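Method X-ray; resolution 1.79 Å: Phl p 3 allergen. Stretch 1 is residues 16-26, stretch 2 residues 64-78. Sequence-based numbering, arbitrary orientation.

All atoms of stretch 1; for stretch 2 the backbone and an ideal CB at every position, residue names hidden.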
# COMPACT_ATOMS: atom_id res chain seq x y z
N LYS A 16 3.02 -4.54 11.64
CA LYS A 16 2.00 -3.53 11.40
C LYS A 16 2.49 -2.46 10.44
O LYS A 16 3.49 -1.79 10.71
CB LYS A 16 1.58 -2.90 12.72
CG LYS A 16 0.46 -1.87 12.63
CD LYS A 16 0.04 -1.46 14.03
CE LYS A 16 -0.76 -0.18 14.05
NZ LYS A 16 -1.08 0.21 15.45
N LEU A 17 1.79 -2.29 9.33
CA LEU A 17 2.10 -1.20 8.41
C LEU A 17 1.03 -0.13 8.52
O LEU A 17 -0.13 -0.40 8.28
CB LEU A 17 2.15 -1.70 6.97
CG LEU A 17 3.49 -2.22 6.45
CD1 LEU A 17 3.32 -2.79 5.05
CD2 LEU A 17 4.53 -1.10 6.47
N VAL A 18 1.44 1.08 8.87
CA VAL A 18 0.56 2.23 8.87
C VAL A 18 1.07 3.13 7.77
O VAL A 18 2.19 3.64 7.85
CB VAL A 18 0.61 2.98 10.21
CG1 VAL A 18 -0.38 4.13 10.21
CG2 VAL A 18 0.33 2.03 11.37
N LEU A 19 0.25 3.31 6.74
CA LEU A 19 0.71 3.97 5.53
C LEU A 19 -0.14 5.15 5.15
O LEU A 19 -1.36 5.03 5.01
CB LEU A 19 0.71 2.99 4.35
CG LEU A 19 1.62 1.77 4.47
CD1 LEU A 19 1.34 0.81 3.32
CD2 LEU A 19 3.08 2.22 4.46
N ASP A 20 0.52 6.29 5.00
CA ASP A 20 -0.07 7.44 4.32
C ASP A 20 0.08 7.18 2.83
O ASP A 20 1.17 7.27 2.27
CB ASP A 20 0.68 8.72 4.70
CG ASP A 20 0.09 9.95 4.05
OD1 ASP A 20 -0.98 9.84 3.40
OD2 ASP A 20 0.69 11.04 4.18
N ILE A 21 -1.02 6.81 2.19
CA ILE A 21 -0.99 6.53 0.78
C ILE A 21 -1.61 7.72 0.06
O ILE A 21 -2.75 8.10 0.35
CB ILE A 21 -1.78 5.23 0.45
CG1 ILE A 21 -1.18 4.04 1.20
CG2 ILE A 21 -1.80 4.97 -1.05
CD1 ILE A 21 -1.94 2.73 1.03
N LYS A 22 -0.85 8.32 -0.84
CA LYS A 22 -1.34 9.42 -1.64
C LYS A 22 -1.57 8.90 -3.05
O LYS A 22 -0.62 8.63 -3.79
CB LYS A 22 -0.34 10.58 -1.64
CG LYS A 22 -0.30 11.31 -0.31
CD LYS A 22 -1.56 12.17 -0.16
CE LYS A 22 -1.58 12.95 1.15
NZ LYS A 22 -1.84 12.08 2.32
N TYR A 23 -2.84 8.75 -3.40
CA TYR A 23 -3.25 8.13 -4.65
C TYR A 23 -3.83 9.21 -5.53
O TYR A 23 -4.72 9.95 -5.11
CB TYR A 23 -4.31 7.06 -4.36
CG TYR A 23 -4.96 6.42 -5.57
CD1 TYR A 23 -4.49 5.22 -6.08
CD2 TYR A 23 -6.06 7.00 -6.19
CE1 TYR A 23 -5.09 4.61 -7.17
CE2 TYR A 23 -6.67 6.40 -7.28
CZ TYR A 23 -6.18 5.21 -7.76
OH TYR A 23 -6.76 4.59 -8.85
N THR A 24 -3.32 9.29 -6.75
CA THR A 24 -3.74 10.31 -7.70
C THR A 24 -4.17 9.67 -9.00
O THR A 24 -3.35 9.08 -9.71
CB THR A 24 -2.56 11.25 -8.03
OG1 THR A 24 -2.00 11.78 -6.83
CG2 THR A 24 -3.03 12.38 -8.91
N ARG A 25 -5.46 9.77 -9.30
CA ARG A 25 -5.99 9.36 -10.60
C ARG A 25 -7.08 10.35 -10.98
O ARG A 25 -8.12 10.39 -10.34
CB ARG A 25 -6.57 7.95 -10.57
CG ARG A 25 -7.02 7.49 -11.95
CD ARG A 25 -7.58 6.07 -12.01
NE ARG A 25 -7.66 5.67 -13.42
CZ ARG A 25 -8.76 5.75 -14.17
NH1 ARG A 25 -9.90 6.18 -13.66
NH2 ARG A 25 -8.70 5.39 -15.44
N PRO A 26 -6.84 11.14 -12.03
CA PRO A 26 -7.77 12.22 -12.38
C PRO A 26 -9.22 11.76 -12.41
O PRO A 26 -9.55 10.77 -13.06
CB PRO A 26 -7.31 12.65 -13.77
CG PRO A 26 -5.87 12.29 -13.82
CD PRO A 26 -5.72 11.04 -12.99
N UNK A 64 9.58 -8.12 0.10
CA UNK A 64 8.98 -6.81 -0.20
C UNK A 64 7.48 -6.89 -0.44
O UNK A 64 6.95 -7.93 -0.84
CB UNK A 64 9.65 -6.19 -1.43
N UNK A 65 6.78 -5.78 -0.20
CA UNK A 65 5.33 -5.80 -0.19
C UNK A 65 4.72 -5.34 -1.51
O UNK A 65 5.17 -4.37 -2.10
CB UNK A 65 4.81 -4.92 0.95
N UNK A 66 3.69 -6.05 -1.95
CA UNK A 66 2.92 -5.69 -3.14
C UNK A 66 1.57 -5.13 -2.73
O UNK A 66 1.01 -5.53 -1.71
CB UNK A 66 2.74 -6.90 -4.06
N UNK A 67 1.05 -4.19 -3.51
CA UNK A 67 -0.22 -3.53 -3.19
C UNK A 67 -1.16 -3.53 -4.39
O UNK A 67 -0.75 -3.20 -5.50
CB UNK A 67 0.03 -2.09 -2.72
N UNK A 68 -2.40 -3.93 -4.16
CA UNK A 68 -3.42 -3.87 -5.20
C UNK A 68 -4.40 -2.77 -4.85
O UNK A 68 -4.94 -2.74 -3.74
CB UNK A 68 -4.14 -5.21 -5.36
N UNK A 69 -4.60 -1.86 -5.80
CA UNK A 69 -5.56 -0.77 -5.66
C UNK A 69 -6.79 -1.00 -6.52
O UNK A 69 -6.68 -1.46 -7.66
CB UNK A 69 -4.91 0.56 -6.03
N UNK A 70 -7.95 -0.65 -5.98
CA UNK A 70 -9.18 -0.54 -6.76
C UNK A 70 -9.74 0.85 -6.54
O UNK A 70 -9.96 1.25 -5.40
CB UNK A 70 -10.20 -1.61 -6.37
N UNK A 71 -9.91 1.59 -7.63
CA UNK A 71 -10.47 2.94 -7.54
C UNK A 71 -11.99 2.88 -7.44
O UNK A 71 -12.59 1.84 -7.71
CB UNK A 71 -10.05 3.78 -8.75
N UNK A 72 -12.61 3.99 -7.04
CA UNK A 72 -14.06 4.07 -7.01
C UNK A 72 -14.62 3.82 -8.40
O UNK A 72 -15.68 3.21 -8.56
CB UNK A 72 -14.52 5.43 -6.48
N UNK A 73 -13.90 4.29 -9.41
CA UNK A 73 -14.30 4.12 -10.80
C UNK A 73 -14.05 2.73 -11.36
O UNK A 73 -14.38 2.45 -12.51
CB UNK A 73 -13.57 5.14 -11.67
N UNK A 74 -13.46 1.85 -10.55
CA UNK A 74 -13.24 0.47 -10.94
C UNK A 74 -11.95 0.24 -11.69
O UNK A 74 -11.84 -0.70 -12.46
CB UNK A 74 -14.41 -0.01 -11.80
N UNK A 75 -10.98 1.12 -11.48
CA UNK A 75 -9.67 0.95 -12.08
C UNK A 75 -8.76 0.17 -11.13
O UNK A 75 -8.61 0.54 -9.96
CB UNK A 75 -9.06 2.31 -12.43
N UNK A 76 -8.14 -0.88 -11.65
CA UNK A 76 -7.26 -1.76 -10.88
C UNK A 76 -5.80 -1.47 -11.21
O UNK A 76 -5.42 -1.41 -12.38
CB UNK A 76 -7.59 -3.23 -11.16
N UNK A 77 -4.98 -1.30 -10.18
CA UNK A 77 -3.55 -1.21 -10.38
C UNK A 77 -2.86 -2.07 -9.33
O UNK A 77 -3.27 -2.09 -8.17
CB UNK A 77 -3.07 0.24 -10.31
N UNK A 78 -1.83 -2.79 -9.75
CA UNK A 78 -0.98 -3.49 -8.80
C UNK A 78 0.42 -2.88 -8.85
O UNK A 78 1.00 -2.71 -9.92
CB UNK A 78 -0.94 -4.99 -9.10

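Stretch 1 presents Leu-17, Leu-19, Ile-21, Tyr-23 and Arg-25 to the second stretch, whose strand, ending at 71, has its axis 10.3 Å from that of strand 16-24 at closest approach, their directions 50° apart. No hydrogen bond crosses directly.

Position 64 has nothing of stretch 1 within reach, and its phi of -66° admits many residues, proline included; it is Pro-64, after a cis peptide bond.

At 65 the ideal CB points toward stretch 1, 4.9 Å from Leu-17 CD1. An apolar side chain, aliphatic or aromatic, would suit. Phe-65 lays its ring face against that methyl: Leu-17 CD1 lies 4.2 Å from the ring centroid, a CH-pi contact.

Position 66 is out of reach and many residues would serve; Asn-66 bonds elsewhere in the structure.

At 67 CA-to-CB again points toward stretch 1, but nothing lies within 5.5 Å of the CB. A long or bulky apolar residue would suit, since a short one would leave the space to the leucines unfilled by this position. Phe-67 fills it, its CE1 3.7 Å from Leu-19 CD1, while Leu-17 CD1 sits at the ring edge.

Position 68, out of reach, could take many residues; it is Arg-68.

Position 69 points toward stretch 1, its CB 4.2 Å from Tyr-23 CE1, with Ile-21 nearby. A large apolar or aromatic group fits. Phe-69 meets Ile-21 CG2 through its CE1 at 3.8 Å and offers a face to Tyr-23 CD1; the two aromatic rings pack obliquely, planes at 40°.

Position 70 points away, leaving the choice open: Met-70.

At 71 the CB is already 3.4 Å from Tyr-23 OH, favouring a small residue such as alanine or serine. Ser-71 fits, and as the turn begins its OG accepts a hydrogen bond from the backbone N of 75 (2.8 Å).

Position 72, out of reach in the type I turn, tolerates polar residues: Lys-72. Position 73 would bring a CB to 4.3 Å from Arg-25 NH1, which leaves room for a small residue; it is Gly-73. At 74, phi 87° and psi 25° would jam a CB against the preceding carbonyl, so glycine is called for: Gly-74.

At 75 the CB lies 3.8 Å from Arg-25 NE. A flexible aliphatic chain could cover the flat guanidinium, and an acid might also be considered. Met-75 places CG over one guanidinium face, 3.5 Å from Arg-25 NE, before its end leads away.

Position 76 points away, so many residues would serve: Arg-76. Position 77 points toward stretch 1, with Tyr-23 OH the polar group on offer, so a polar side chain would suit. Asn-77 uses a water, which accepts from Tyr-23 OH (2.7 Å) and donates to Asn-77 OD1 (2.7 Å). Position 78 is out of reach and equally unrestricted by stretch 1: Val-78.

Stretch 2 64-78: PFNFRFMSKGGMRNV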
# COMPACT_ATOMS: atom_id res chain seq x y z
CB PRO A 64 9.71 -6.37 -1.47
CG PRO A 64 10.29 -7.60 -2.05
CD PRO A 64 10.55 -8.55 -0.92
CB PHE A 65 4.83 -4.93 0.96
CG PHE A 65 5.37 -5.34 2.30
CD1 PHE A 65 5.00 -6.54 2.87
CD2 PHE A 65 6.28 -4.54 2.98
CE1 PHE A 65 5.50 -6.94 4.10
CE2 PHE A 65 6.79 -4.93 4.21
CZ PHE A 65 6.40 -6.13 4.77
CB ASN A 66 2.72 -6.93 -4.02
CG ASN A 66 3.99 -7.73 -4.16
OD1 ASN A 66 4.92 -7.31 -4.84
ND2 ASN A 66 4.05 -8.87 -3.48
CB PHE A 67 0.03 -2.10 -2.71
CG PHE A 67 0.78 -2.02 -1.41
CD1 PHE A 67 0.11 -2.04 -0.21
CD2 PHE A 67 2.17 -1.99 -1.41
CE1 PHE A 67 0.80 -2.00 1.00
CE2 PHE A 67 2.87 -1.96 -0.21
CZ PHE A 67 2.18 -1.96 0.99
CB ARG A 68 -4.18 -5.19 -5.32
CG ARG A 68 -5.30 -5.15 -6.35
CD ARG A 68 -5.74 -6.54 -6.75
NE ARG A 68 -6.49 -7.19 -5.69
CZ ARG A 68 -6.96 -8.44 -5.77
NH1 ARG A 68 -6.74 -9.16 -6.86
NH2 ARG A 68 -7.63 -8.96 -4.75
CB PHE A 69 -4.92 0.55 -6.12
CG PHE A 69 -3.78 1.01 -5.25
CD1 PHE A 69 -4.02 1.71 -4.09
CD2 PHE A 69 -2.47 0.75 -5.60
CE1 PHE A 69 -2.98 2.15 -3.29
CE2 PHE A 69 -1.42 1.18 -4.80
CZ PHE A 69 -1.69 1.88 -3.64
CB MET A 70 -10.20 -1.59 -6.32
CG MET A 70 -9.90 -2.99 -6.80
SD MET A 70 -10.12 -3.13 -8.59
CE MET A 70 -11.86 -2.72 -8.75
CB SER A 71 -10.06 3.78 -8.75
OG SER A 71 -10.85 3.44 -9.88
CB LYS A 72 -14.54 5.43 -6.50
CG LYS A 72 -14.90 5.47 -5.03
CD LYS A 72 -13.69 5.74 -4.16
CE LYS A 72 -14.06 5.69 -2.68
NZ LYS A 72 -15.18 6.61 -2.35
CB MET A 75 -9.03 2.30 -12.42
CG MET A 75 -7.57 2.18 -12.86
SD MET A 75 -7.43 1.38 -14.47
CE MET A 75 -5.67 1.11 -14.57
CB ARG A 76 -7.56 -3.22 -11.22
CG ARG A 76 -6.53 -4.21 -10.70
CD ARG A 76 -6.58 -5.52 -11.50
NE ARG A 76 -5.45 -6.40 -11.21
CZ ARG A 76 -4.31 -6.40 -11.90
NH1 ARG A 76 -4.15 -5.57 -12.93
NH2 ARG A 76 -3.33 -7.23 -11.57
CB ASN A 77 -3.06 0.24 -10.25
CG ASN A 77 -3.55 1.13 -11.37
OD1 ASN A 77 -4.68 1.61 -11.34
ND2 ASN A 77 -2.71 1.34 -12.38
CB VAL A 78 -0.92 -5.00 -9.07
CG1 VAL A 78 0.09 -5.66 -8.14
CG2 VAL A 78 -2.30 -5.62 -8.87
O HOH W 1 -6.24 1.98 -9.16
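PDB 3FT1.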